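Local coordinates for MFP2B (Ascaris suum, PDB 2BJR), which probably enhances polymerization of major sperm protein (MSP) in the amoeboid motility of nematode sperm, and binds a zinc ion, at residues K7-A12 and L89-N94; G108-R113 and R165-G170; D285-P290 and V356-A361; S313-I318 and G326-R331. One frame throughout, in Å; residues are numbered along the deposited sequence.

The four contacts fall into two pairs on opposite sides of the chain's centre, one pair in each of the two cytosolic motility protein regions of the chain. Interactions 1 and 2 have centres 9 Å apart and share a sheet: strands 92-97 and 161-166 are neighbours in it, and D9 OD1 of interaction 1 takes a salt bridge of 2.7 Å from R165 NH1 of interaction 2. Interactions 3 and 4, centres 11 Å apart, meet through neighbouring strands 355-361 and 313-319, with interaction 4 nested inside the loop that interaction 3 closes. About 37 Å separates the centres of interactions 1 and 3. Zinc lies about 11 Å from the L89 side chain of interaction 1.

Interaction 1: K7-A12 and L89-N94; sequences KEDTWA and LGYWYN
Y91 and Y93 reach K7-A12 through different first torsions. In Y91, CG occupies the crowded position between backbone N and carbonyl carbon (chi1 65°); in Y93 it lies anti to the carbonyl carbon (chi1 -70°), as does CG of D9 (chi1 -51°). The Y93 hydroxyl donates to D9 OD1 in a very short hydrogen bond of 2.5 Å between OH and OD1. OD1 lies at the ring edge, in its plane, while the hydroxyl meets the carboxylate from above the carboxylate plane. Y91 CE2 packs 3.4 Å from K7 O, and the Y91 hydroxyl works through water: one water joins it to E8 O and T10 OG1, a second to T10 N and Y93 OH. Where the chain leaves helix 86-89, K7 N donates to L89 O at 2.9 Å, and the bent K7 chain passes obliquely over L89, bringing NZ 4.0 Å from L89 CD2. R165 of strand 161-166 pairs with D9, donates to K7 O and makes a cation-pi contact with Y91. The contact thus ties the approach to strand 10-15, which pairs with strand 76-81, to strand 92-97, which pairs with strand 161-166.

Interaction 2: G108-R113 and R165-G170; sequences GAEMLR and RELKGG
R165 and E110 bury the most surface here, with L167 next. The two charged residues form an antiparallel hydrogen-bonded pair: R165 N donates to E110 O at 2.7 Å, nearly along the C=O axis, and E110 N donates back to R165 O at 3.1 Å. Their side chains leave the same face of the sheet and run side by side. E110 is extended beyond CG, whereas R165 bends at its third torsion (chi3 53°), turning the guanidinium so that its plane lies only 19° from that of the carboxylate. In the resulting salt bridge, R165 NE points at E110 OE1 at 2.8 Å in a fairly straight bond (161°), and NH2 adds a weak one to the same oxygen. A water donates to E110 OE2 at 2.6 Å and weakly accepts from R165 NH2. On the far side of the guanidinium NH1 pairs with D9, so the charge of this buried arginine is probably balanced by two carboxylates. L167 crosses the E110 chain at about a right angle and lays CD1 3.6 Å from OE2. Its backbone N donates to another water, which bonds weakly to G108 O. G108 itself, with positive phi, ends helix 101-106 in a Schellman motif. The whole is a short edge-strand pairing in an antiparallel three-stranded sheet, with strand 110-111 flanking strand 161-166 and a cross-strand salt bridge on one face.

Interaction 3: D285-P290 and V356-A361; sequences DWKPFP and VLCRKA
Four backbone hydrogen bonds join the antiparallel strands, two at each hydrogen-bonded pair. At K287 and V356 both are nearly straight: V356 N donates to K287 O at 2.7 Å, K287 N to V356 O at 2.9 Å. At D285 and C358, C358 N meets D285 O nearly along its C=O axis, while D285 N reaches C358 O at 3.0 Å from above the carbonyl plane. The W286 and L357 pair between them is non-hydrogen-bonded, and L357 N turns outward to P314 O of strand 313-319. Beside the backbone, K287 NZ forms a salt bridge with D285 OD2 at 2.8 Å, approaching from above the carboxylate plane; OD1 accepts a weak bond from W286 N. K287 also makes a cation-pi contact with W300. The W286 indole lies across L357: L357 CB stands over the six-membered ring of W286, 3.7 Å from the centroid and 8° off the ring normal, a CH-pi contact, and L357 CD1 rests 3.6 Å from W286 CE2. On the face carrying D285 and K287, C358 SG packs 4.0 Å from K287 CB, and V356 CG2 touches F289 CD1. The chemistry implies polar pairing along the backbone at the two hydrogen-bonded pairs, a charged pair kept within strand 282-288, and apolar contacts on both faces.

Interaction 4: S313-I318 and G326-R331; sequences SPAVLI and GKADIR
S313 opens the first strand with two backbone bonds to A328: its N donates to A328 O at 2.8 Å, nearly along the C=O axis, and its O accepts from A328 N at the same length. The same oxygen receives a CA-H...O contact from K327 CA, 3.3 Å away. S313 OG, anti to its own carbonyl carbon (chi1 -59°), lies 4.1 Å from I330 CG1 and takes a bond from a water that accepts from I330 N and weakly reaches A328 O; OG is also bonded to V303 O. P314 and K327 form the non-hydrogen-bonded pair, and their side chains diverge. A315 restores the backbone bonding: G326 N donates to A315 O at 2.8 Å, almost along the axis, whereas A315 N reaches G326 O at 3.2 Å, standing 53° out of the carbonyl plane. A315 CB meets A328 CB at 3.8 Å on the face they share with S313. Further on, L317 swings CD1 back to 4.2 Å from K327 O, beside G326, where the second strand has no side chain. The four backbone bonds are the main polar link between the strands of this beta hairpin and probably supply much of its cohesion, and the water extends that bonding past the strand end to I330.

Interaction 1: K7-A12 and L89-N94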
loop_
_atom_site.group_PDB
_atom_site.type_symbol
_atom_site.label_atom_id
_atom_site.label_comp_id
_atom_site.label_asym_id
_atom_site.label_seq_id
_atom_site.Cartn_x
_atom_site.Cartn_y
_atom_site.Cartn_z
ATOM N N LYS A 7 19.438 -16.320 -1.447
ATOM C CA LYS A 7 20.052 -15.001 -1.550
ATOM C C LYS A 7 19.849 -14.261 -0.233
ATOM O O LYS A 7 18.992 -14.611 0.578
ATOM C CB LYS A 7 19.500 -14.152 -2.705
ATOM C CG LYS A 7 19.504 -14.794 -4.105
ATOM C CD LYS A 7 20.097 -13.860 -5.166
ATOM C CE LYS A 7 19.358 -13.955 -6.540
ATOM N NZ LYS A 7 19.013 -12.595 -7.134
ATOM N N GLU A 8 20.669 -13.254 -0.016
ATOM C CA GLU A 8 20.521 -12.394 1.152
ATOM C C GLU A 8 19.408 -11.411 0.854
ATOM O O GLU A 8 19.130 -11.105 -0.308
ATOM C CB GLU A 8 21.780 -11.554 1.386
ATOM C CG GLU A 8 23.053 -12.307 1.703
ATOM C CD GLU A 8 24.289 -11.426 1.532
ATOM O OE1 GLU A 8 24.155 -10.176 1.302
ATOM O OE2 GLU A 8 25.394 -11.987 1.656
ATOM N N ASP A 9 18.866 -10.817 1.910
ATOM C CA ASP A 9 17.892 -9.759 1.735
ATOM C C ASP A 9 18.439 -8.614 0.931
ATOM O O ASP A 9 19.613 -8.245 1.053
ATOM C CB ASP A 9 17.451 -9.253 3.110
ATOM C CG ASP A 9 17.042 -10.355 4.008
ATOM O OD1 ASP A 9 16.052 -11.044 3.680
ATOM O OD2 ASP A 9 17.655 -10.636 5.046
ATOM N N THR A 10 17.607 -8.008 0.111
ATOM C CA THR A 10 17.984 -6.814 -0.605
ATOM C C THR A 10 17.374 -5.603 0.054
ATOM O O THR A 10 16.136 -5.468 0.129
ATOM C CB THR A 10 17.512 -6.829 -2.059
ATOM O OG1 THR A 10 18.173 -7.865 -2.775
ATOM C CG2 THR A 10 17.946 -5.574 -2.772
ATOM N N TRP A 11 18.261 -4.710 0.460
ATOM C CA TRP A 11 17.904 -3.403 0.971
ATOM C C TRP A 11 18.230 -2.428 -0.128
ATOM O O TRP A 11 19.397 -2.049 -0.355
ATOM C CB TRP A 11 18.675 -3.105 2.279
ATOM C CG TRP A 11 18.245 -4.023 3.361
ATOM C CD1 TRP A 11 18.830 -5.189 3.704
ATOM C CD2 TRP A 11 17.105 -3.881 4.224
ATOM N NE1 TRP A 11 18.155 -5.769 4.744
ATOM C CE2 TRP A 11 17.094 -4.984 5.084
ATOM C CE3 TRP A 11 16.126 -2.908 4.390
ATOM C CZ2 TRP A 11 16.120 -5.174 6.067
ATOM C CZ3 TRP A 11 15.185 -3.085 5.387
ATOM C CH2 TRP A 11 15.175 -4.216 6.202
ATOM N N ALA A 12 17.198 -2.026 -0.850
ATOM C CA ALA A 12 17.358 -1.226 -2.031
ATOM C C ALA A 12 17.618 0.219 -1.764
ATOM O O ALA A 12 17.188 0.773 -0.765
ATOM C CB ALA A 12 16.104 -1.376 -2.948
ATOM N N LEU A 89 15.010 -16.442 -5.610
ATOM C CA LEU A 89 15.564 -15.882 -4.368
ATOM C C LEU A 89 15.886 -16.905 -3.278
ATOM O O LEU A 89 16.793 -16.704 -2.462
ATOM C CB LEU A 89 14.600 -14.821 -3.817
ATOM C CG LEU A 89 14.351 -13.652 -4.756
ATOM C CD1 LEU A 89 13.220 -12.794 -4.186
ATOM C CD2 LEU A 89 15.602 -12.821 -4.970
ATOM N N GLY A 90 15.146 -17.993 -3.229
ATOM C CA GLY A 90 15.340 -18.971 -2.166
ATOM C C GLY A 90 14.597 -18.686 -0.873
ATOM O O GLY A 90 14.706 -19.437 0.093
ATOM N N TYR A 91 13.801 -17.612 -0.861
ATOM C CA TYR A 91 13.041 -17.254 0.339
ATOM C C TYR A 91 11.813 -16.447 -0.034
ATOM O O TYR A 91 11.704 -15.886 -1.135
ATOM C CB TYR A 91 13.909 -16.420 1.337
ATOM C CG TYR A 91 14.328 -15.089 0.818
ATOM C CD1 TYR A 91 13.605 -13.924 1.108
ATOM C CD2 TYR A 91 15.464 -14.952 0.052
ATOM C CE1 TYR A 91 13.991 -12.696 0.591
ATOM C CE2 TYR A 91 15.858 -13.712 -0.444
ATOM C CZ TYR A 91 15.115 -12.592 -0.179
ATOM O OH TYR A 91 15.497 -11.391 -0.710
ATOM N N TRP A 92 10.889 -16.404 0.900
ATOM C CA TRP A 92 9.781 -15.424 0.881
ATOM C C TRP A 92 9.566 -14.946 2.312
ATOM O O TRP A 92 9.977 -15.596 3.276
ATOM C CB TRP A 92 8.466 -16.028 0.331
ATOM C CG TRP A 92 7.997 -17.326 0.985
ATOM C CD1 TRP A 92 8.461 -18.602 0.721
ATOM C CD2 TRP A 92 6.932 -17.493 1.922
ATOM N NE1 TRP A 92 7.785 -19.519 1.477
ATOM C CE2 TRP A 92 6.833 -18.878 2.216
ATOM C CE3 TRP A 92 6.062 -16.620 2.567
ATOM C CZ2 TRP A 92 5.911 -19.391 3.125
ATOM C CZ3 TRP A 92 5.125 -17.141 3.451
ATOM C CH2 TRP A 92 5.068 -18.509 3.728
ATOM N N TYR A 93 8.982 -13.759 2.440
ATOM C CA TYR A 93 8.789 -13.137 3.749
ATOM C C TYR A 93 7.426 -13.468 4.332
ATOM O O TYR A 93 6.394 -13.457 3.632
ATOM C CB TYR A 93 8.951 -11.634 3.623
ATOM C CG TYR A 93 10.363 -11.164 3.342
ATOM C CD1 TYR A 93 10.603 -10.126 2.444
ATOM C CD2 TYR A 93 11.460 -11.702 4.019
ATOM C CE1 TYR A 93 11.871 -9.653 2.218
ATOM C CE2 TYR A 93 12.742 -11.210 3.787
ATOM C CZ TYR A 93 12.933 -10.206 2.898
ATOM O OH TYR A 93 14.207 -9.727 2.650
ATOM N N ASN A 94 7.436 -13.832 5.594
ATOM C CA ASN A 94 6.230 -14.162 6.336
ATOM C C ASN A 94 6.236 -13.383 7.644
ATOM O O ASN A 94 7.199 -13.461 8.405
ATOM C CB ASN A 94 6.212 -15.665 6.610
ATOM C CG ASN A 94 4.881 -16.161 7.143
ATOM O OD1 ASN A 94 3.863 -15.473 7.068
ATOM N ND2 ASN A 94 4.887 -17.361 7.694
HETATM O O HOH W 1 17.173 -10.197 -2.772
HETATM O O HOH W 2 14.909 -9.035 -0.013
#

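Interaction 2: G108-R113 and R165-G170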
loop_
_atom_site.group_PDB
_atom_site.type_symbol
_atom_site.label_atom_id
_atom_site.label_comp_id
_atom_site.label_asym_id
_atom_site.label_seq_id
_atom_site.Cartn_x
_atom_site.Cartn_y
_atom_site.Cartn_z
ATOM N N GLY A 108 12.902 -23.907 11.054
ATOM C CA GLY A 108 13.819 -23.603 9.978
ATOM C C GLY A 108 13.725 -22.251 9.349
ATOM O O GLY A 108 14.420 -21.974 8.383
ATOM N N ALA A 109 12.879 -21.375 9.872
ATOM C CA ALA A 109 12.855 -20.008 9.360
ATOM C C ALA A 109 14.082 -19.200 9.867
ATOM O O ALA A 109 14.621 -19.513 10.921
ATOM C CB ALA A 109 11.572 -19.335 9.799
ATOM N N GLU A 110 14.546 -18.238 9.084
ATOM C CA GLU A 110 15.569 -17.241 9.507
ATOM C C GLU A 110 14.909 -15.902 9.746
ATOM O O GLU A 110 14.158 -15.461 8.895
ATOM C CB GLU A 110 16.564 -16.956 8.389
ATOM C CG GLU A 110 17.490 -18.088 8.054
ATOM C CD GLU A 110 18.365 -17.816 6.859
ATOM O OE1 GLU A 110 18.155 -16.833 6.129
ATOM O OE2 GLU A 110 19.273 -18.645 6.624
HETATM N N MSE A 111 15.216 -15.232 10.842
HETATM C CA MSE A 111 14.586 -13.950 11.148
HETATM C C MSE A 111 15.276 -12.895 10.353
HETATM O O MSE A 111 16.516 -12.873 10.265
HETATM C CB MSE A 111 14.659 -13.621 12.636
HETATM C CG MSE A 111 13.946 -14.519 13.581
HETATM SE SE MSE A 111 12.011 -14.861 13.159
HETATM C CE MSE A 111 12.212 -16.528 12.176
ATOM N N LEU A 112 14.507 -12.011 9.746
ATOM C CA LEU A 112 15.111 -10.908 9.080
ATOM C C LEU A 112 15.802 -10.029 10.127
ATOM O O LEU A 112 15.237 -9.701 11.172
ATOM C CB LEU A 112 14.107 -10.118 8.317
ATOM C CG LEU A 112 14.579 -8.797 7.719
ATOM C CD1 LEU A 112 15.344 -9.105 6.468
ATOM C CD2 LEU A 112 13.406 -7.859 7.394
ATOM N N ARG A 113 17.036 -9.660 9.823
ATOM C CA ARG A 113 17.786 -8.771 10.719
ATOM C C ARG A 113 18.909 -8.083 9.972
ATOM O O ARG A 113 19.353 -8.571 8.918
ATOM C CB ARG A 113 18.356 -9.543 11.889
ATOM C CG ARG A 113 19.408 -10.549 11.464
ATOM C CD ARG A 113 19.805 -11.475 12.577
ATOM N NE ARG A 113 20.490 -10.734 13.641
ATOM C CZ ARG A 113 20.850 -11.259 14.789
ATOM N NH1 ARG A 113 20.567 -12.530 15.049
ATOM N NH2 ARG A 113 21.469 -10.525 15.706
ATOM N N ARG A 165 12.144 -15.009 7.122
ATOM C CA ARG A 165 12.456 -15.574 5.832
ATOM C C ARG A 165 12.098 -17.066 5.849
ATOM O O ARG A 165 12.612 -17.835 6.681
ATOM C CB ARG A 165 13.960 -15.406 5.509
ATOM C CG ARG A 165 14.464 -13.996 5.364
ATOM C CD ARG A 165 15.970 -13.827 5.688
ATOM N NE ARG A 165 16.810 -14.762 4.915
ATOM C CZ ARG A 165 17.200 -14.601 3.677
ATOM N NH1 ARG A 165 16.877 -13.524 2.977
ATOM N NH2 ARG A 165 17.950 -15.559 3.092
ATOM N N GLU A 166 11.216 -17.460 4.934
ATOM C CA GLU A 166 10.799 -18.843 4.787
ATOM C C GLU A 166 11.622 -19.420 3.659
ATOM O O GLU A 166 11.577 -18.933 2.530
ATOM C CB GLU A 166 9.314 -18.922 4.431
ATOM C CG GLU A 166 8.408 -18.338 5.473
ATOM C CD GLU A 166 7.987 -19.296 6.562
ATOM O OE1 GLU A 166 8.398 -20.478 6.551
ATOM O OE2 GLU A 166 7.246 -18.849 7.451
ATOM N N LEU A 167 12.354 -20.482 3.973
ATOM C CA LEU A 167 13.342 -21.051 3.074
ATOM C C LEU A 167 12.816 -22.261 2.288
ATOM O O LEU A 167 13.492 -22.728 1.367
ATOM C CB LEU A 167 14.597 -21.427 3.870
ATOM C CG LEU A 167 15.254 -20.228 4.579
ATOM C CD1 LEU A 167 16.598 -20.614 5.221
ATOM C CD2 LEU A 167 15.432 -19.089 3.602
ATOM N N LYS A 168 11.607 -22.718 2.608
ATOM C CA LYS A 168 10.977 -23.825 1.858
ATOM C C LYS A 168 9.614 -23.444 1.258
ATOM O O LYS A 168 8.798 -22.743 1.875
ATOM C CB LYS A 168 10.874 -25.111 2.704
ATOM C CG LYS A 168 10.219 -24.967 4.083
ATOM C CD LYS A 168 10.767 -25.965 5.132
ATOM C CE LYS A 168 10.503 -25.450 6.588
ATOM N NZ LYS A 168 10.008 -26.511 7.568
ATOM N N GLY A 169 9.417 -23.868 0.013
ATOM C CA GLY A 169 8.192 -23.609 -0.700
ATOM C C GLY A 169 8.025 -22.150 -1.070
ATOM O O GLY A 169 8.978 -21.360 -1.164
ATOM N N GLY A 170 6.768 -21.805 -1.289
ATOM C CA GLY A 170 6.369 -20.480 -1.695
ATOM C C GLY A 170 5.318 -19.963 -0.760
ATOM O O GLY A 170 4.826 -20.679 0.136
HETATM O O HOH W 3 12.296 -21.904 6.420
HETATM O O HOH W 4 19.613 -18.252 4.047
#

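Interaction 3: D285-P290 and V356-A361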
loop_
_atom_site.group_PDB
_atom_site.type_symbol
_atom_site.label_atom_id
_atom_site.label_comp_id
_atom_site.label_asym_id
_atom_site.label_seq_id
_atom_site.Cartn_x
_atom_site.Cartn_y
_atom_site.Cartn_z
ATOM N N ASP A 285 -17.443 -4.287 -8.052
ATOM C CA ASP A 285 -18.382 -3.757 -9.023
ATOM C C ASP A 285 -18.553 -2.272 -8.776
ATOM O O ASP A 285 -18.288 -1.798 -7.680
ATOM C CB ASP A 285 -19.742 -4.410 -8.789
ATOM C CG ASP A 285 -20.667 -4.293 -9.987
ATOM O OD1 ASP A 285 -20.250 -3.868 -11.107
ATOM O OD2 ASP A 285 -21.847 -4.638 -9.816
ATOM N N TRP A 286 -18.992 -1.532 -9.772
ATOM C CA TRP A 286 -19.167 -0.095 -9.637
ATOM C C TRP A 286 -20.627 0.111 -9.393
ATOM O O TRP A 286 -21.445 -0.459 -10.125
ATOM C CB TRP A 286 -18.681 0.648 -10.873
ATOM C CG TRP A 286 -17.206 0.474 -11.082
ATOM C CD1 TRP A 286 -16.560 -0.640 -11.575
ATOM C CD2 TRP A 286 -16.197 1.425 -10.798
ATOM N NE1 TRP A 286 -15.207 -0.419 -11.620
ATOM C CE2 TRP A 286 -14.949 0.837 -11.141
ATOM C CE3 TRP A 286 -16.203 2.716 -10.271
ATOM C CZ2 TRP A 286 -13.742 1.499 -10.984
ATOM C CZ3 TRP A 286 -14.978 3.362 -10.111
ATOM C CH2 TRP A 286 -13.773 2.755 -10.505
ATOM N N LYS A 287 -20.950 0.847 -8.339
ATOM C CA LYS A 287 -22.348 1.030 -7.900
ATOM C C LYS A 287 -22.705 2.501 -7.835
ATOM O O LYS A 287 -21.838 3.327 -7.519
ATOM C CB LYS A 287 -22.557 0.424 -6.515
ATOM C CG LYS A 287 -22.280 -1.062 -6.402
ATOM C CD LYS A 287 -23.302 -1.851 -7.298
ATOM C CE LYS A 287 -23.324 -3.331 -6.951
ATOM N NZ LYS A 287 -23.941 -4.128 -8.070
ATOM N N PRO A 288 -23.974 2.853 -8.145
ATOM C CA PRO A 288 -24.436 4.229 -8.032
ATOM C C PRO A 288 -24.221 4.700 -6.628
ATOM O O PRO A 288 -24.365 3.925 -5.679
ATOM C CB PRO A 288 -25.950 4.154 -8.413
ATOM C CG PRO A 288 -26.053 2.932 -9.302
ATOM C CD PRO A 288 -25.047 1.966 -8.655
ATOM N N PHE A 289 -23.879 5.969 -6.510
ATOM C CA PHE A 289 -23.515 6.562 -5.244
ATOM C C PHE A 289 -24.545 6.273 -4.092
ATOM O O PHE A 289 -24.139 5.955 -2.978
ATOM C CB PHE A 289 -23.261 8.063 -5.426
ATOM C CG PHE A 289 -22.793 8.749 -4.185
ATOM C CD1 PHE A 289 -21.440 9.030 -3.986
ATOM C CD2 PHE A 289 -23.689 9.162 -3.207
ATOM C CE1 PHE A 289 -21.008 9.670 -2.852
ATOM C CE2 PHE A 289 -23.231 9.803 -2.045
ATOM C CZ PHE A 289 -21.888 10.031 -1.867
ATOM N N PRO A 290 -25.844 6.415 -4.321
ATOM C CA PRO A 290 -26.797 6.157 -3.232
ATOM C C PRO A 290 -26.809 4.727 -2.745
ATOM O O PRO A 290 -27.048 4.493 -1.573
ATOM C CB PRO A 290 -28.143 6.599 -3.827
ATOM C CG PRO A 290 -27.775 7.488 -4.973
ATOM C CD PRO A 290 -26.519 6.908 -5.535
ATOM N N VAL A 356 -19.421 4.463 -7.782
ATOM C CA VAL A 356 -18.355 4.268 -6.800
ATOM C C VAL A 356 -17.851 2.832 -6.866
ATOM O O VAL A 356 -18.641 1.896 -6.960
ATOM C CB VAL A 356 -18.866 4.604 -5.375
ATOM C CG1 VAL A 356 -17.850 4.303 -4.315
ATOM C CG2 VAL A 356 -19.245 6.014 -5.327
ATOM N N LEU A 357 -16.535 2.616 -6.798
ATOM C CA LEU A 357 -16.012 1.243 -6.802
ATOM C C LEU A 357 -16.305 0.636 -5.430
ATOM O O LEU A 357 -15.886 1.184 -4.406
ATOM C CB LEU A 357 -14.489 1.204 -7.078
ATOM C CG LEU A 357 -13.939 -0.237 -6.995
ATOM C CD1 LEU A 357 -14.573 -1.110 -8.105
ATOM C CD2 LEU A 357 -12.450 -0.280 -7.054
ATOM N N CYS A 358 -17.064 -0.450 -5.420
ATOM C CA CYS A 358 -17.405 -1.180 -4.219
ATOM C C CYS A 358 -16.968 -2.621 -4.345
ATOM O O CYS A 358 -16.560 -3.095 -5.435
ATOM C CB CYS A 358 -18.917 -1.171 -3.988
ATOM S SG CYS A 358 -19.609 0.489 -3.815
ATOM N N ARG A 359 -16.983 -3.278 -3.191
ATOM C CA ARG A 359 -16.726 -4.682 -3.111
ATOM C C ARG A 359 -17.701 -5.340 -2.126
ATOM O O ARG A 359 -18.227 -4.712 -1.221
ATOM C CB ARG A 359 -15.284 -4.972 -2.673
ATOM C CG ARG A 359 -14.851 -4.349 -1.401
ATOM C CD ARG A 359 -13.431 -4.724 -1.017
ATOM N NE ARG A 359 -13.068 -4.250 0.295
ATOM C CZ ARG A 359 -12.099 -4.774 1.025
ATOM N NH1 ARG A 359 -11.300 -5.732 0.531
ATOM N NH2 ARG A 359 -11.933 -4.347 2.250
ATOM N N LYS A 360 -17.887 -6.635 -2.331
ATOM C CA LYS A 360 -18.845 -7.434 -1.567
ATOM C C LYS A 360 -18.165 -8.714 -1.190
ATOM O O LYS A 360 -17.657 -9.418 -2.064
ATOM C CB LYS A 360 -20.057 -7.801 -2.430
ATOM C CG LYS A 360 -21.043 -8.757 -1.687
ATOM C CD LYS A 360 -22.469 -8.708 -2.298
ATOM C CE LYS A 360 -23.477 -9.595 -1.456
ATOM N NZ LYS A 360 -24.918 -9.140 -1.561
ATOM N N ALA A 361 -18.230 -9.040 0.084
ATOM C CA ALA A 361 -17.638 -10.254 0.587
ATOM C C ALA A 361 -18.347 -11.482 0.005
ATOM O O ALA A 361 -19.582 -11.519 -0.103
ATOM C CB ALA A 361 -17.738 -10.310 2.064
#

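Interaction 4: S313-I318 and G326-R331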
loop_
_atom_site.group_PDB
_atom_site.type_symbol
_atom_site.label_atom_id
_atom_site.label_comp_id
_atom_site.label_asym_id
_atom_site.label_seq_id
_atom_site.Cartn_x
_atom_site.Cartn_y
_atom_site.Cartn_z
ATOM N N SER A 313 -12.547 7.158 -1.713
ATOM C CA SER A 313 -12.927 6.013 -2.533
ATOM C C SER A 313 -12.731 6.345 -4.011
ATOM O O SER A 313 -12.849 7.525 -4.384
ATOM C CB SER A 313 -14.420 5.664 -2.318
ATOM O OG SER A 313 -14.662 5.377 -0.956
ATOM N N PRO A 314 -12.494 5.329 -4.868
ATOM C CA PRO A 314 -12.459 5.572 -6.305
ATOM C C PRO A 314 -13.893 5.809 -6.832
ATOM O O PRO A 314 -14.799 5.119 -6.396
ATOM C CB PRO A 314 -11.888 4.239 -6.891
ATOM C CG PRO A 314 -11.434 3.461 -5.747
ATOM C CD PRO A 314 -12.279 3.891 -4.577
ATOM N N ALA A 315 -14.067 6.703 -7.793
ATOM C CA ALA A 315 -15.403 7.067 -8.286
ATOM C C ALA A 315 -15.302 7.624 -9.683
ATOM O O ALA A 315 -14.421 8.417 -9.982
ATOM C CB ALA A 315 -16.027 8.072 -7.383
ATOM N N VAL A 316 -16.210 7.193 -10.547
ATOM C CA VAL A 316 -16.377 7.795 -11.838
ATOM C C VAL A 316 -17.422 8.901 -11.671
ATOM O O VAL A 316 -18.543 8.645 -11.200
ATOM C CB VAL A 316 -16.892 6.747 -12.844
ATOM C CG1 VAL A 316 -17.147 7.374 -14.173
ATOM C CG2 VAL A 316 -15.906 5.589 -12.974
ATOM N N LEU A 317 -17.048 10.112 -12.048
ATOM C CA LEU A 317 -17.910 11.281 -12.045
ATOM C C LEU A 317 -18.516 11.461 -13.426
ATOM O O LEU A 317 -17.918 11.063 -14.423
ATOM C CB LEU A 317 -17.098 12.542 -11.737
ATOM C CG LEU A 317 -16.735 12.812 -10.278
ATOM C CD1 LEU A 317 -15.824 11.744 -9.765
ATOM C CD2 LEU A 317 -16.128 14.193 -10.136
ATOM N N ILE A 318 -19.697 12.073 -13.468
ATOM C CA ILE A 318 -20.290 12.537 -14.713
ATOM C C ILE A 318 -20.117 14.048 -14.803
ATOM O O ILE A 318 -20.689 14.777 -14.003
ATOM C CB ILE A 318 -21.800 12.200 -14.768
ATOM C CG1 ILE A 318 -22.038 10.711 -14.561
ATOM C CG2 ILE A 318 -22.405 12.679 -16.078
ATOM C CD1 ILE A 318 -21.306 9.816 -15.531
ATOM N N GLY A 326 -12.101 9.638 -10.969
ATOM C CA GLY A 326 -11.443 10.398 -9.907
ATOM C C GLY A 326 -11.755 9.829 -8.530
ATOM O O GLY A 326 -11.605 8.639 -8.278
ATOM N N LYS A 327 -12.112 10.682 -7.597
ATOM C CA LYS A 327 -12.207 10.223 -6.205
ATOM C C LYS A 327 -13.485 10.765 -5.551
ATOM O O LYS A 327 -14.019 11.776 -5.995
ATOM C CB LYS A 327 -10.932 10.651 -5.452
ATOM C CG LYS A 327 -10.874 12.198 -5.118
ATOM C CD LYS A 327 -9.474 12.612 -4.624
ATOM C CE LYS A 327 -9.414 14.119 -4.282
ATOM N NZ LYS A 327 -10.055 14.404 -2.932
ATOM N N ALA A 328 -13.935 10.141 -4.462
ATOM C CA ALA A 328 -15.077 10.665 -3.680
ATOM C C ALA A 328 -14.883 10.331 -2.222
ATOM O O ALA A 328 -14.230 9.329 -1.862
ATOM C CB ALA A 328 -16.407 10.064 -4.163
ATOM N N ASP A 329 -15.461 11.207 -1.411
ATOM C CA ASP A 329 -15.663 11.006 0.002
ATOM C C ASP A 329 -17.167 10.804 0.171
ATOM O O ASP A 329 -17.941 11.754 0.054
ATOM C CB ASP A 329 -15.228 12.255 0.721
ATOM C CG ASP A 329 -15.365 12.147 2.241
ATOM O OD1 ASP A 329 -16.179 11.357 2.732
ATOM O OD2 ASP A 329 -14.609 12.804 3.005
ATOM N N ILE A 330 -17.551 9.563 0.395
ATOM C CA ILE A 330 -18.949 9.181 0.406
ATOM C C ILE A 330 -19.632 9.845 1.611
ATOM O O ILE A 330 -20.680 10.434 1.466
ATOM C CB ILE A 330 -19.125 7.670 0.538
ATOM C CG1 ILE A 330 -18.513 6.844 -0.625
ATOM C CG2 ILE A 330 -20.612 7.312 0.678
ATOM C CD1 ILE A 330 -18.363 7.530 -1.941
ATOM N N ARG A 331 -19.019 9.752 2.788
ATOM C CA ARG A 331 -19.690 10.242 3.996
ATOM C C ARG A 331 -19.947 11.756 3.896
ATOM O O ARG A 331 -20.959 12.264 4.390
ATOM C CB ARG A 331 -18.891 9.903 5.246
ATOM C CG ARG A 331 -19.034 8.481 5.744
ATOM C CD ARG A 331 -18.223 8.245 7.028
ATOM N NE ARG A 331 -18.316 6.883 7.544
ATOM C CZ ARG A 331 -19.343 6.386 8.244
ATOM N NH1 ARG A 331 -20.416 7.126 8.504
ATOM N NH2 ARG A 331 -19.300 5.122 8.668
HETATM O O HOH W 5 -15.449 7.456 0.826
#